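Local coordinates for protein voltage-sensor containing phosphatase (Ciona intestinalis, PDB 3V0D) that probably dephosphorylates phosphoinositides under the control of a membrane voltage sensor, using a tyrosine-phosphatase-like domain followed by a PTEN-type C2 domain, at residues D32-M37 with T135-W140; D102-I107 with G194-M199; T210-V215 with S221-Q226; C237-G242 with V256-K261. The protein carries 1 engineered substitution. One frame throughout, in Å; residues are numbered along the deposited sequence.

Overall arrangement
The four contacts divide between the two halves of the cytosolic part of the protein. Contacts 1 and 2 interleave along the chain and touch, their centres about 18 Å apart: Leu136 packs on Phe106 and Leu103 where helices 131-143 and 100-115 meet in the phosphatase domain. Contact 2 also involves the connection from helix 176-191 to strand 202-210, the route into the C2 domain. Contacts 3 and 4 follow in series with centres about 11 Å apart, coupled through the neighbouring strands 223-229 and 232-238. Contact 1 lies about 37 Å from contact 3 and about 41 Å from contact 4, centre to centre, which separates the phosphatase core from the C2 sandwich.

Contact 1 (D32-M37 with T135-W140); sequences DHVIAM and TLVSSW. With PO4 (phosphate ion), chain D.
One methyl of Val34 meets the pyrrole side of an indole: CG2 lies 3.6 Å from Trp140 NE1 and 3.7 Å from Trp140 CD1, an apolar carbon set against a nitrogen as well as a carbon. The methyl approaches obliquely, so this is contact packing and not a stack. Its sister branch, CG1, stands anti to the backbone N (chi1 178°) and meets Val137 CG1 at 4.1 Å, the two valines slipping past each other in opposite senses. A compact, beta-branched residue suits Val34: it favours strand angles and offers one methyl to each helix residue. Trp140 lies one helical turn after Val137, on the same side of the helix, and its broad indole also touches Ala110 and Met114 of helix 100-115. Within the helix, Ser139 OG bonds Thr135 O at 2.9 Å while Ser139 N reaches the same oxygen at 3.2 Å from the opposite face of the carbonyl plane; a small hydroxyl can thus be buried with its bond made internally. Just before the strand, His33 turns from the helix and gives ND1-H to phosphate O3, 2.7 Å away and nearly straight at 170°, with O3 at the ring's edge. Lys146 NZ holds the same ion, which probably came from the crystallisation liquor. Strand 34-41, paired in parallel with strand 121-125 and packed on helix 131-143 by small and aromatic apolar side chains, is part of the alpha/beta core, a sheet flanked by helices, of the tyrosine-phosphatase fold.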
loop_
_atom_site.group_PDB
_atom_site.type_symbol
_atom_site.label_atom_id
_atom_site.label_comp_id
_atom_site.label_asym_id
_atom_site.label_seq_id
_atom_site.Cartn_x
_atom_site.Cartn_y
_atom_site.Cartn_z
ATOM N N ASP A 32 12.982 -15.481 -12.905
ATOM C CA ASP A 32 12.504 -16.668 -13.629
ATOM C C ASP A 32 11.314 -17.339 -12.965
ATOM O O ASP A 32 10.602 -18.072 -13.642
ATOM C CB ASP A 32 13.575 -17.771 -13.746
ATOM C CG ASP A 32 14.794 -17.381 -14.532
ATOM O OD1 ASP A 32 15.758 -18.173 -14.464
ATOM O OD2 ASP A 32 14.802 -16.342 -15.218
ATOM N N HIS A 33 11.136 -17.146 -11.645
ATOM C CA HIS A 33 10.068 -17.865 -10.928
ATOM C C HIS A 33 9.052 -16.963 -10.265
ATOM O O HIS A 33 8.185 -17.464 -9.570
ATOM C CB HIS A 33 10.649 -18.870 -9.918
ATOM C CG HIS A 33 11.551 -19.878 -10.557
ATOM N ND1 HIS A 33 12.921 -19.783 -10.510
ATOM C CD2 HIS A 33 11.277 -20.991 -11.281
ATOM C CE1 HIS A 33 13.453 -20.795 -11.170
ATOM N NE2 HIS A 33 12.480 -21.539 -11.651
ATOM N N VAL A 34 9.150 -15.650 -10.502
ATOM C CA VAL A 34 8.243 -14.671 -9.904
ATOM C C VAL A 34 7.734 -13.767 -11.004
ATOM O O VAL A 34 8.511 -13.025 -11.612
ATOM C CB VAL A 34 8.960 -13.849 -8.793
ATOM C CG1 VAL A 34 8.021 -12.810 -8.217
ATOM C CG2 VAL A 34 9.520 -14.745 -7.709
ATOM N N ILE A 35 6.420 -13.850 -11.248
ATOM C CA ILE A 35 5.753 -13.123 -12.300
ATOM C C ILE A 35 4.883 -12.026 -11.690
ATOM O O ILE A 35 4.236 -12.254 -10.661
ATOM C CB ILE A 35 4.929 -14.095 -13.160
ATOM C CG1 ILE A 35 5.865 -15.014 -13.964
ATOM C CG2 ILE A 35 3.943 -13.364 -14.074
ATOM C CD1 ILE A 35 5.203 -16.326 -14.360
ATOM N N ALA A 36 4.878 -10.847 -12.330
ATOM C CA ALA A 36 3.937 -9.780 -12.028
ATOM C C ALA A 36 3.082 -9.564 -13.264
ATOM O O ALA A 36 3.601 -9.520 -14.380
ATOM C CB ALA A 36 4.678 -8.515 -11.683
ATOM N N MET A 37 1.768 -9.405 -13.098
ATOM C CA MET A 37 0.888 -9.246 -14.262
ATOM C C MET A 37 -0.348 -8.442 -13.878
ATOM O O MET A 37 -0.610 -8.195 -12.689
ATOM C CB MET A 37 0.535 -10.618 -14.860
ATOM C CG MET A 37 -0.283 -11.468 -13.904
ATOM S SD MET A 37 -0.502 -13.130 -14.578
ATOM C CE MET A 37 -1.607 -13.822 -13.332
ATOM N N THR A 135 4.099 -4.347 -3.825
ATOM C CA THR A 135 4.222 -4.475 -2.380
ATOM C C THR A 135 4.532 -5.940 -2.039
ATOM O O THR A 135 5.426 -6.233 -1.223
ATOM C CB THR A 135 2.909 -4.051 -1.677
ATOM O OG1 THR A 135 2.523 -2.738 -2.089
ATOM C CG2 THR A 135 3.038 -4.060 -0.187
ATOM N N LEU A 136 3.771 -6.870 -2.622
ATOM C CA LEU A 136 3.967 -8.282 -2.303
ATOM C C LEU A 136 5.173 -8.888 -3.016
ATOM O O LEU A 136 5.861 -9.715 -2.422
ATOM C CB LEU A 136 2.685 -9.093 -2.526
ATOM C CG LEU A 136 1.724 -9.100 -1.318
ATOM C CD1 LEU A 136 1.212 -7.691 -0.983
ATOM C CD2 LEU A 136 0.593 -10.067 -1.529
ATOM N N VAL A 137 5.411 -8.506 -4.269
ATOM C CA VAL A 137 6.584 -9.020 -4.955
ATOM C C VAL A 137 7.854 -8.592 -4.214
ATOM O O VAL A 137 8.776 -9.389 -4.011
ATOM C CB VAL A 137 6.646 -8.585 -6.439
ATOM C CG1 VAL A 137 8.015 -8.895 -7.037
ATOM C CG2 VAL A 137 5.564 -9.240 -7.257
ATOM N N SER A 138 7.926 -7.313 -3.820
ATOM C CA SER A 138 9.125 -6.827 -3.146
ATOM C C SER A 138 9.308 -7.513 -1.803
ATOM O O SER A 138 10.418 -7.861 -1.422
ATOM C CB SER A 138 9.065 -5.304 -2.976
ATOM O OG SER A 138 9.006 -4.650 -4.228
ATOM N N SER A 139 8.210 -7.727 -1.079
ATOM C CA SER A 139 8.297 -8.452 0.188
ATOM C C SER A 139 8.801 -9.881 -0.057
ATOM O O SER A 139 9.641 -10.378 0.710
ATOM C CB SER A 139 6.932 -8.465 0.885
ATOM O OG SER A 139 6.527 -7.157 1.257
ATOM N N TRP A 140 8.273 -10.551 -1.082
ATOM C CA TRP A 140 8.750 -11.906 -1.400
ATOM C C TRP A 140 10.240 -11.929 -1.711
ATOM O O TRP A 140 10.949 -12.814 -1.262
ATOM C CB TRP A 140 7.934 -12.518 -2.543
ATOM C CG TRP A 140 8.543 -13.802 -2.983
ATOM C CD1 TRP A 140 9.266 -14.019 -4.138
ATOM C CD2 TRP A 140 8.614 -15.013 -2.242
ATOM N NE1 TRP A 140 9.752 -15.300 -4.164
ATOM C CE2 TRP A 140 9.381 -15.924 -3.002
ATOM C CE3 TRP A 140 8.111 -15.416 -1.008
ATOM C CZ2 TRP A 140 9.653 -17.214 -2.564
ATOM C CZ3 TRP A 140 8.387 -16.701 -0.571
ATOM C CH2 TRP A 140 9.142 -17.583 -1.352
HETATM P P PO4 D . 15.512 -18.770 -8.371
HETATM O O1 PO4 D . 14.883 -19.533 -7.230
HETATM O O2 PO4 D . 16.152 -19.811 -9.270
HETATM O O3 PO4 D . 14.388 -18.058 -9.097
HETATM O O4 PO4 D . 16.531 -17.810 -7.849
#

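Contact 2 (D102-I107 with G194-M199); sequences DLLKFI and GQLPPM
The flat group at this contact is the peptide unit joining Gln195 to Leu196, and one of its faces is met by the CD1 methyl of Leu104. That methyl lies 3.6 Å from Leu196 N and 4.1 Å from Gln195 C, and Gly194 O is 4.0 Å off. No aromatic ring takes part across the contact. This is the interdomain connection of a PTEN-like phosphatase-C2 protein: residues 194-199 carry the chain from helix 176-191 toward strand 202-210, and Gly194 to Leu196 pass Leu104 of helix 100-115 on the way. Leucine suits position 104 because its CD1 lies anti to CA (chi2 -173°), which carries this methyl out from the helix to the passing backbone, while Phe185 of helix 176-191 touches the same side chain. Gly194, after the helix, has a positive phi (83°), which suits glycine because a side chain would press on the preceding carbonyl oxygen; its backbone is still bonded to Ile188. From Leu196 to Met199 the chain takes the extended shape of a polyproline II segment, to which Pro197 and Pro198 lend stiffness. Pro197 is buried against Tyr192, Ile188 and Leu298, and Pro198 O accepts a bond from Ser297 OG, so the connection also rests on the C2 side. Leu196 itself is largely exposed, yet its side chain lies over Leu100 and Val101 of the helix and brings its CD1 to within 4.0 Å of Leu104 CD1.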
loop_
_atom_site.group_PDB
_atom_site.type_symbol
_atom_site.label_atom_id
_atom_site.label_comp_id
_atom_site.label_asym_id
_atom_site.label_seq_id
_atom_site.Cartn_x
_atom_site.Cartn_y
_atom_site.Cartn_z
ATOM N N ASP A 102 -2.183 -10.309 7.036
ATOM C CA ASP A 102 -2.374 -10.860 5.703
ATOM C C ASP A 102 -1.088 -10.943 4.904
ATOM O O ASP A 102 -0.886 -11.884 4.136
ATOM C CB ASP A 102 -3.394 -10.062 4.904
ATOM C CG ASP A 102 -4.835 -10.297 5.354
ATOM O OD1 ASP A 102 -5.059 -11.086 6.268
ATOM O OD2 ASP A 102 -5.742 -9.676 4.777
ATOM N N LEU A 103 -0.202 -9.958 5.059
ATOM C CA LEU A 103 1.080 -10.007 4.379
ATOM C C LEU A 103 1.900 -11.216 4.848
ATOM O O LEU A 103 2.468 -11.941 4.009
ATOM C CB LEU A 103 1.838 -8.704 4.606
ATOM C CG LEU A 103 3.193 -8.571 3.890
ATOM C CD1 LEU A 103 3.077 -8.758 2.388
ATOM C CD2 LEU A 103 3.825 -7.227 4.234
ATOM N N LEU A 104 1.955 -11.445 6.161
ATOM C CA LEU A 104 2.731 -12.578 6.653
ATOM C C LEU A 104 2.092 -13.910 6.236
ATOM O O LEU A 104 2.809 -14.877 5.978
ATOM C CB LEU A 104 2.907 -12.516 8.154
ATOM C CG LEU A 104 3.739 -11.369 8.680
ATOM C CD1 LEU A 104 3.980 -11.507 10.175
ATOM C CD2 LEU A 104 5.032 -11.137 7.951
ATOM N N LYS A 105 0.763 -13.959 6.183
ATOM C CA LYS A 105 0.075 -15.175 5.724
ATOM C C LYS A 105 0.404 -15.463 4.271
ATOM O O LYS A 105 0.661 -16.609 3.899
ATOM C CB LYS A 105 -1.422 -15.024 5.956
ATOM C CG LYS A 105 -2.250 -16.268 5.773
ATOM C CD LYS A 105 -3.723 -15.950 6.089
ATOM C CE LYS A 105 -4.635 -17.158 5.913
ATOM N NZ LYS A 105 -4.685 -17.657 4.506
ATOM N N PHE A 106 0.423 -14.413 3.439
ATOM C CA PHE A 106 0.816 -14.557 2.047
ATOM C C PHE A 106 2.269 -15.083 1.952
ATOM O O PHE A 106 2.553 -16.018 1.192
ATOM C CB PHE A 106 0.694 -13.203 1.309
ATOM C CG PHE A 106 1.585 -13.124 0.104
ATOM C CD1 PHE A 106 1.283 -13.814 -1.075
ATOM C CD2 PHE A 106 2.776 -12.398 0.174
ATOM C CE1 PHE A 106 2.160 -13.766 -2.172
ATOM C CE2 PHE A 106 3.639 -12.352 -0.929
ATOM C CZ PHE A 106 3.328 -13.042 -2.099
ATOM N N ILE A 107 3.179 -14.487 2.730
ATOM C CA ILE A 107 4.586 -14.886 2.666
ATOM C C ILE A 107 4.705 -16.367 3.032
ATOM O O ILE A 107 5.427 -17.106 2.376
ATOM C CB ILE A 107 5.458 -13.984 3.565
ATOM C CG1 ILE A 107 5.572 -12.571 2.956
ATOM C CG2 ILE A 107 6.835 -14.613 3.809
ATOM C CD1 ILE A 107 6.394 -12.481 1.636
ATOM N N GLY A 194 10.738 -12.818 11.743
ATOM C CA GLY A 194 9.703 -13.156 10.795
ATOM C C GLY A 194 8.324 -13.275 11.404
ATOM O O GLY A 194 7.399 -13.555 10.668
ATOM N N GLN A 195 8.201 -13.049 12.712
ATOM C CA GLN A 195 6.937 -13.212 13.440
ATOM C C GLN A 195 6.228 -11.869 13.531
ATOM O O GLN A 195 6.877 -10.822 13.573
ATOM C CB GLN A 195 7.181 -13.729 14.873
ATOM C CG GLN A 195 8.091 -14.961 14.971
ATOM C CD GLN A 195 7.481 -16.259 14.444
ATOM O OE1 GLN A 195 8.216 -17.208 14.109
ATOM N NE2 GLN A 195 6.169 -16.340 14.412
ATOM N N LEU A 196 4.894 -11.888 13.589
ATOM C CA LEU A 196 4.150 -10.670 13.797
ATOM C C LEU A 196 4.611 -10.016 15.104
ATOM O O LEU A 196 4.719 -10.692 16.128
ATOM C CB LEU A 196 2.641 -10.963 13.868
ATOM C CG LEU A 196 1.731 -9.733 13.809
ATOM C CD1 LEU A 196 1.708 -9.158 12.394
ATOM C CD2 LEU A 196 0.320 -10.059 14.275
ATOM N N PRO A 197 4.867 -8.698 15.099
ATOM C CA PRO A 197 5.255 -8.047 16.355
ATOM C C PRO A 197 4.146 -8.135 17.396
ATOM O O PRO A 197 2.974 -8.267 17.036
ATOM C CB PRO A 197 5.497 -6.583 15.934
ATOM C CG PRO A 197 5.882 -6.685 14.485
ATOM C CD PRO A 197 4.996 -7.789 13.944
ATOM N N PRO A 198 4.503 -8.003 18.674
ATOM C CA PRO A 198 3.460 -8.042 19.702
ATOM C C PRO A 198 2.466 -6.898 19.540
ATOM O O PRO A 198 2.822 -5.795 19.098
ATOM C CB PRO A 198 4.213 -7.844 21.022
ATOM C CG PRO A 198 5.619 -7.686 20.702
ATOM C CD PRO A 198 5.844 -7.756 19.233
ATOM N N MET A 199 1.232 -7.177 19.925
ATOM C CA MET A 199 0.172 -6.184 19.903
ATOM C C MET A 199 0.540 -4.936 20.707
ATOM O O MET A 199 1.155 -5.021 21.781
ATOM C CB MET A 199 -1.139 -6.817 20.403
ATOM C CG MET A 199 -2.390 -5.944 20.192
ATOM S SD MET A 199 -3.975 -6.662 20.676
ATOM C CE MET A 199 -4.186 -7.958 19.456
#

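Contact 3 (T210-V215 with S221-Q226); sequences TAIQGV and SDLSMQ
Ile212 and Leu223 reach toward each other tip to tip, their CD1 methyls meeting at 4.1 Å. The branched, apolar end of each brings one methyl into the space between the sheets, which suits a buried apolar touch. Beside it runs a polar link through water: Val215 O and Asp222 OD1 are both acceptors, 4.1 Å apart, and cannot bond directly. Water 1 donates to both, at 2.9 Å to Val215 O and 2.7 Å to Asp222 OD1, linking two oxygens that would otherwise tend to repel.

Behind Asp222 stands a second shell. Its OD1 also accepts from Arg217 N, and its OD2 is bonded to Ser276 OG, so the carboxylate is fixed at both oxygens; the side chain tucks between its own backbone N and carbonyl (chi1 52°) to make these bonds. Ile212 is positioned by a type II beta turn closed by Val215 N to Ile212 O at 3.0 Å. Gly214 takes the third position, where a positive phi (82°) suits glycine, and Asp254 holds the turn's start by bonding Gln213 N through OD2.

The loop leaves strand 202-210 and leads toward strand 223-229, which belongs to the other sheet of the C2 sandwich. Leu223 faces inward onto Ile209 of strand 202-210, and its backbone pairs with Phe239, next to strand 232-238.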
loop_
_atom_site.group_PDB
_atom_site.type_symbol
_atom_site.label_atom_id
_atom_site.label_comp_id
_atom_site.label_asym_id
_atom_site.label_seq_id
_atom_site.Cartn_x
_atom_site.Cartn_y
_atom_site.Cartn_z
ATOM N N THR A 210 1.958 20.597 9.617
ATOM C CA THR A 210 2.835 21.734 9.321
ATOM C C THR A 210 2.733 22.139 7.863
ATOM O O THR A 210 2.343 21.338 7.023
ATOM C CB THR A 210 4.293 21.398 9.672
ATOM O OG1 THR A 210 4.739 20.296 8.862
ATOM C CG2 THR A 210 4.417 21.081 11.156
ATOM N N ALA A 211 3.103 23.392 7.571
ATOM C CA ALA A 211 2.999 23.966 6.224
ATOM C C ALA A 211 1.561 23.956 5.740
ATOM O O ALA A 211 1.263 23.551 4.615
ATOM C CB ALA A 211 3.969 23.312 5.215
ATOM N N ILE A 212 0.690 24.531 6.553
ATOM C CA ILE A 212 -0.739 24.509 6.237
ATOM C C ILE A 212 -1.155 25.598 5.233
ATOM O O ILE A 212 -2.145 25.433 4.527
ATOM C CB ILE A 212 -1.587 24.522 7.545
ATOM C CG1 ILE A 212 -3.057 24.137 7.294
ATOM C CG2 ILE A 212 -1.507 25.878 8.270
ATOM C CD1 ILE A 212 -3.251 22.681 6.899
ATOM N N GLN A 213 -0.405 26.702 5.139
ATOM C CA GLN A 213 -0.755 27.743 4.180
ATOM C C GLN A 213 -0.860 27.147 2.776
ATOM O O GLN A 213 -0.009 26.354 2.380
ATOM C CB GLN A 213 0.269 28.892 4.236
ATOM C CG GLN A 213 0.326 29.836 3.010
ATOM C CD GLN A 213 1.435 29.452 2.031
ATOM O OE1 GLN A 213 2.623 29.643 2.309
ATOM N NE2 GLN A 213 1.052 28.941 0.873
ATOM N N GLY A 214 -1.906 27.541 2.041
ATOM C CA GLY A 214 -2.131 27.097 0.671
ATOM C C GLY A 214 -2.799 25.734 0.568
ATOM O O GLY A 214 -3.108 25.303 -0.543
ATOM N N VAL A 215 -3.004 25.050 1.703
ATOM C CA VAL A 215 -3.657 23.743 1.739
ATOM C C VAL A 215 -5.120 23.984 2.132
ATOM O O VAL A 215 -5.407 24.324 3.276
ATOM C CB VAL A 215 -2.967 22.785 2.767
ATOM C CG1 VAL A 215 -3.678 21.433 2.762
ATOM C CG2 VAL A 215 -1.480 22.620 2.417
ATOM N N SER A 221 -9.508 24.836 8.741
ATOM C CA SER A 221 -10.941 24.948 8.907
ATOM C C SER A 221 -11.729 24.085 7.932
ATOM O O SER A 221 -12.887 23.769 8.210
ATOM C CB SER A 221 -11.395 26.411 8.792
ATOM O OG SER A 221 -11.178 26.927 7.481
ATOM N N ASP A 222 -11.145 23.728 6.790
ATOM C CA ASP A 222 -11.824 22.883 5.822
ATOM C C ASP A 222 -11.666 21.384 6.113
ATOM O O ASP A 222 -12.311 20.584 5.450
ATOM C CB ASP A 222 -11.299 23.161 4.401
ATOM C CG ASP A 222 -9.774 23.082 4.314
ATOM O OD1 ASP A 222 -9.117 23.921 4.958
ATOM O OD2 ASP A 222 -9.245 22.178 3.626
ATOM N N LEU A 223 -10.799 21.011 7.052
ATOM C CA LEU A 223 -10.362 19.628 7.172
ATOM C C LEU A 223 -11.187 18.795 8.142
ATOM O O LEU A 223 -11.685 19.285 9.171
ATOM C CB LEU A 223 -8.885 19.578 7.596
ATOM C CG LEU A 223 -7.873 20.151 6.592
ATOM C CD1 LEU A 223 -6.477 20.122 7.188
ATOM C CD2 LEU A 223 -7.913 19.420 5.252
ATOM N N SER A 224 -11.231 17.512 7.832
ATOM C CA SER A 224 -11.735 16.501 8.751
ATOM C C SER A 224 -10.800 15.300 8.654
ATOM O O SER A 224 -10.066 15.141 7.676
ATOM C CB SER A 224 -13.189 16.132 8.452
ATOM O OG SER A 224 -13.343 15.782 7.104
ATOM N N MET A 225 -10.846 14.447 9.674
ATOM C CA MET A 225 -9.955 13.290 9.752
ATOM C C MET A 225 -10.780 12.078 10.141
ATOM O O MET A 225 -11.509 12.121 11.133
ATOM C CB MET A 225 -8.853 13.526 10.787
ATOM C CG MET A 225 -7.845 12.396 10.868
ATOM S SD MET A 225 -6.605 12.629 12.143
ATOM C CE MET A 225 -7.588 12.312 13.605
ATOM N N GLN A 226 -10.652 11.012 9.365
ATOM C CA GLN A 226 -11.336 9.756 9.624
ATOM C C GLN A 226 -10.300 8.700 9.952
ATOM O O GLN A 226 -9.306 8.536 9.234
ATOM C CB GLN A 226 -12.098 9.341 8.368
ATOM C CG GLN A 226 -12.948 8.095 8.554
ATOM C CD GLN A 226 -13.494 7.604 7.244
ATOM O OE1 GLN A 226 -12.745 7.385 6.289
ATOM N NE2 GLN A 226 -14.813 7.388 7.183
HETATM O O HOH W 1 -6.535 23.880 5.892
#

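Contact 4 (C237-G242 with V256-K261); sequences CKFAEG and VTCEVK
Gly242 O accepts a bond from water 2 at 2.7 Å, and the same water accepts from Lys261 NZ at 3.0 Å, joining the turn after one strand to the end of the other. Lysine suits the second site, its extended chain carrying the ammonium group across to the water, while Gly242 accommodates a positive phi. The rest of the contact is made of sulfur and carbon. Cys258 SG, in one of two deposited conformers, lies over one face of the Phe239 ring, 4.0 Å from its centroid and 21° off the normal, toward the rim at CD1; the other conformer leaves this less certain. Cys237 SG packs on Val260 CG1 at 3.9 Å. Val260 directs that methyl anti to its own N (chi1 173°), and Met225 lies against both residues. Strands 232-238 and 255-260 belong to different sheets, so these side chains fill the interior of the C2 beta sandwich. In the given conformer Cys237 SG and Cys258 SG stand 6.5 Å apart and form no disulfide; they serve as compact, polarisable filling. Apart from the water bridge, cohesion probably comes mainly from dispersion, with sulfur-aromatic contact in that conformer.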
loop_
_atom_site.group_PDB
_atom_site.type_symbol
_atom_site.label_atom_id
_atom_site.label_comp_id
_atom_site.label_asym_id
_atom_site.label_seq_id
_atom_site.Cartn_x
_atom_site.Cartn_y
_atom_site.Cartn_z
ATOM N N CYS A 237 -13.358 13.169 13.022
ATOM C CA CYS A 237 -13.121 14.479 13.630
ATOM C C CYS A 237 -13.342 15.552 12.575
ATOM O O CYS A 237 -12.808 15.448 11.478
ATOM C CB CYS A 237 -11.677 14.606 14.105
ATOM S SG CYS A 237 -11.169 13.331 15.306
ATOM N N LYS A 238 -14.106 16.584 12.911
ATOM C CA LYS A 238 -14.346 17.702 11.983
ATOM C C LYS A 238 -13.787 18.938 12.664
ATOM O O LYS A 238 -14.261 19.350 13.723
ATOM C CB LYS A 238 -15.833 17.852 11.628
ATOM C CG LYS A 238 -16.475 16.549 11.174
ATOM C CD LYS A 238 -17.924 16.735 10.801
ATOM C CE LYS A 238 -18.547 15.413 10.429
ATOM N NZ LYS A 238 -19.929 15.552 9.924
ATOM N N PHE A 239 -12.732 19.489 12.077
ATOM C CA PHE A 239 -11.875 20.420 12.819
ATOM C C PHE A 239 -12.547 21.750 13.151
ATOM O O PHE A 239 -12.473 22.198 14.294
ATOM C CB PHE A 239 -10.586 20.684 12.030
ATOM C CG PHE A 239 -9.635 19.502 11.898
ATOM C CD1 PHE A 239 -9.913 18.220 12.408
ATOM C CD2 PHE A 239 -8.427 19.710 11.230
ATOM C CE1 PHE A 239 -8.989 17.183 12.247
ATOM C CE2 PHE A 239 -7.527 18.686 11.046
ATOM C CZ PHE A 239 -7.803 17.421 11.558
ATOM N N ALA A 240 -13.168 22.400 12.170
ATOM C CA ALA A 240 -13.726 23.744 12.419
ATOM C C ALA A 240 -14.767 23.709 13.528
ATOM O O ALA A 240 -14.858 24.625 14.354
ATOM C CB ALA A 240 -14.334 24.317 11.150
ATOM N N GLU A 241 -15.575 22.656 13.514
ATOM C CA GLU A 241 -16.741 22.563 14.381
ATOM C C GLU A 241 -16.429 21.982 15.756
ATOM O O GLU A 241 -17.272 22.041 16.666
ATOM C CB GLU A 241 -17.869 21.771 13.715
ATOM C CG GLU A 241 -18.288 22.327 12.355
ATOM C CD GLU A 241 -17.434 21.796 11.162
ATOM O OE1 GLU A 241 -16.337 21.169 11.321
ATOM O OE2 GLU A 241 -17.897 22.032 10.020
ATOM N N GLY A 242 -15.259 21.374 15.914
ATOM C CA GLY A 242 -14.944 20.728 17.185
ATOM C C GLY A 242 -15.672 19.410 17.374
ATOM O O GLY A 242 -15.860 18.976 18.489
ATOM N N VAL A 256 -1.288 23.720 12.145
ATOM C CA VAL A 256 -2.488 23.453 12.941
ATOM C C VAL A 256 -2.199 22.286 13.865
ATOM O O VAL A 256 -1.480 21.335 13.514
ATOM C CB VAL A 256 -3.763 23.187 12.109
ATOM C CG1 VAL A 256 -4.246 24.417 11.388
ATOM C CG2 VAL A 256 -3.543 22.076 11.180
ATOM N N THR A 257 -2.741 22.414 15.066
ATOM C CA THR A 257 -2.695 21.390 16.067
ATOM C C THR A 257 -4.145 21.104 16.496
ATOM O O THR A 257 -4.897 22.032 16.763
ATOM C CB THR A 257 -1.810 21.878 17.226
ATOM O OG1 THR A 257 -0.585 22.420 16.699
ATOM C CG2 THR A 257 -1.489 20.745 18.123
ATOM N N CYS A 258 -4.516 19.843 16.573
ATOM C CA CYS A 258 -5.867 19.479 16.906
ATOM C C CYS A 258 -5.866 18.394 17.948
ATOM O O CYS A 258 -5.298 17.328 17.725
ATOM C CB CYS A 258 -6.561 19.090 15.604
ATOM S SG CYS A 258 -8.281 19.149 15.691
ATOM N N GLU A 259 -6.490 18.666 19.091
ATOM C CA GLU A 259 -6.719 17.639 20.063
ATOM C C GLU A 259 -7.773 16.696 19.521
ATOM O O GLU A 259 -8.820 17.153 19.052
ATOM C CB GLU A 259 -7.183 18.238 21.368
ATOM C CG GLU A 259 -7.466 17.185 22.404
ATOM C CD GLU A 259 -8.084 17.732 23.652
ATOM O OE1 GLU A 259 -8.123 18.971 23.825
ATOM O OE2 GLU A 259 -8.524 16.902 24.470
ATOM N N VAL A 260 -7.488 15.400 19.556
ATOM C CA VAL A 260 -8.412 14.384 19.093
ATOM C C VAL A 260 -9.096 13.801 20.321
ATOM O O VAL A 260 -8.420 13.333 21.244
ATOM C CB VAL A 260 -7.649 13.325 18.294
ATOM C CG1 VAL A 260 -8.550 12.139 17.941
ATOM C CG2 VAL A 260 -7.037 13.950 17.034
ATOM N N LYS A 261 -10.429 13.834 20.335
ATOM C CA LYS A 261 -11.204 13.375 21.478
ATOM C C LYS A 261 -11.933 12.084 21.149
ATOM O O LYS A 261 -12.336 11.854 19.997
ATOM C CB LYS A 261 -12.222 14.452 21.863
ATOM C CG LYS A 261 -11.602 15.791 22.222
ATOM C CD LYS A 261 -12.718 16.800 22.489
ATOM C CE LYS A 261 -12.189 18.165 22.781
ATOM N NZ LYS A 261 -13.320 19.104 23.032
HETATM O O HOH W 2 -15.557 18.489 21.143
#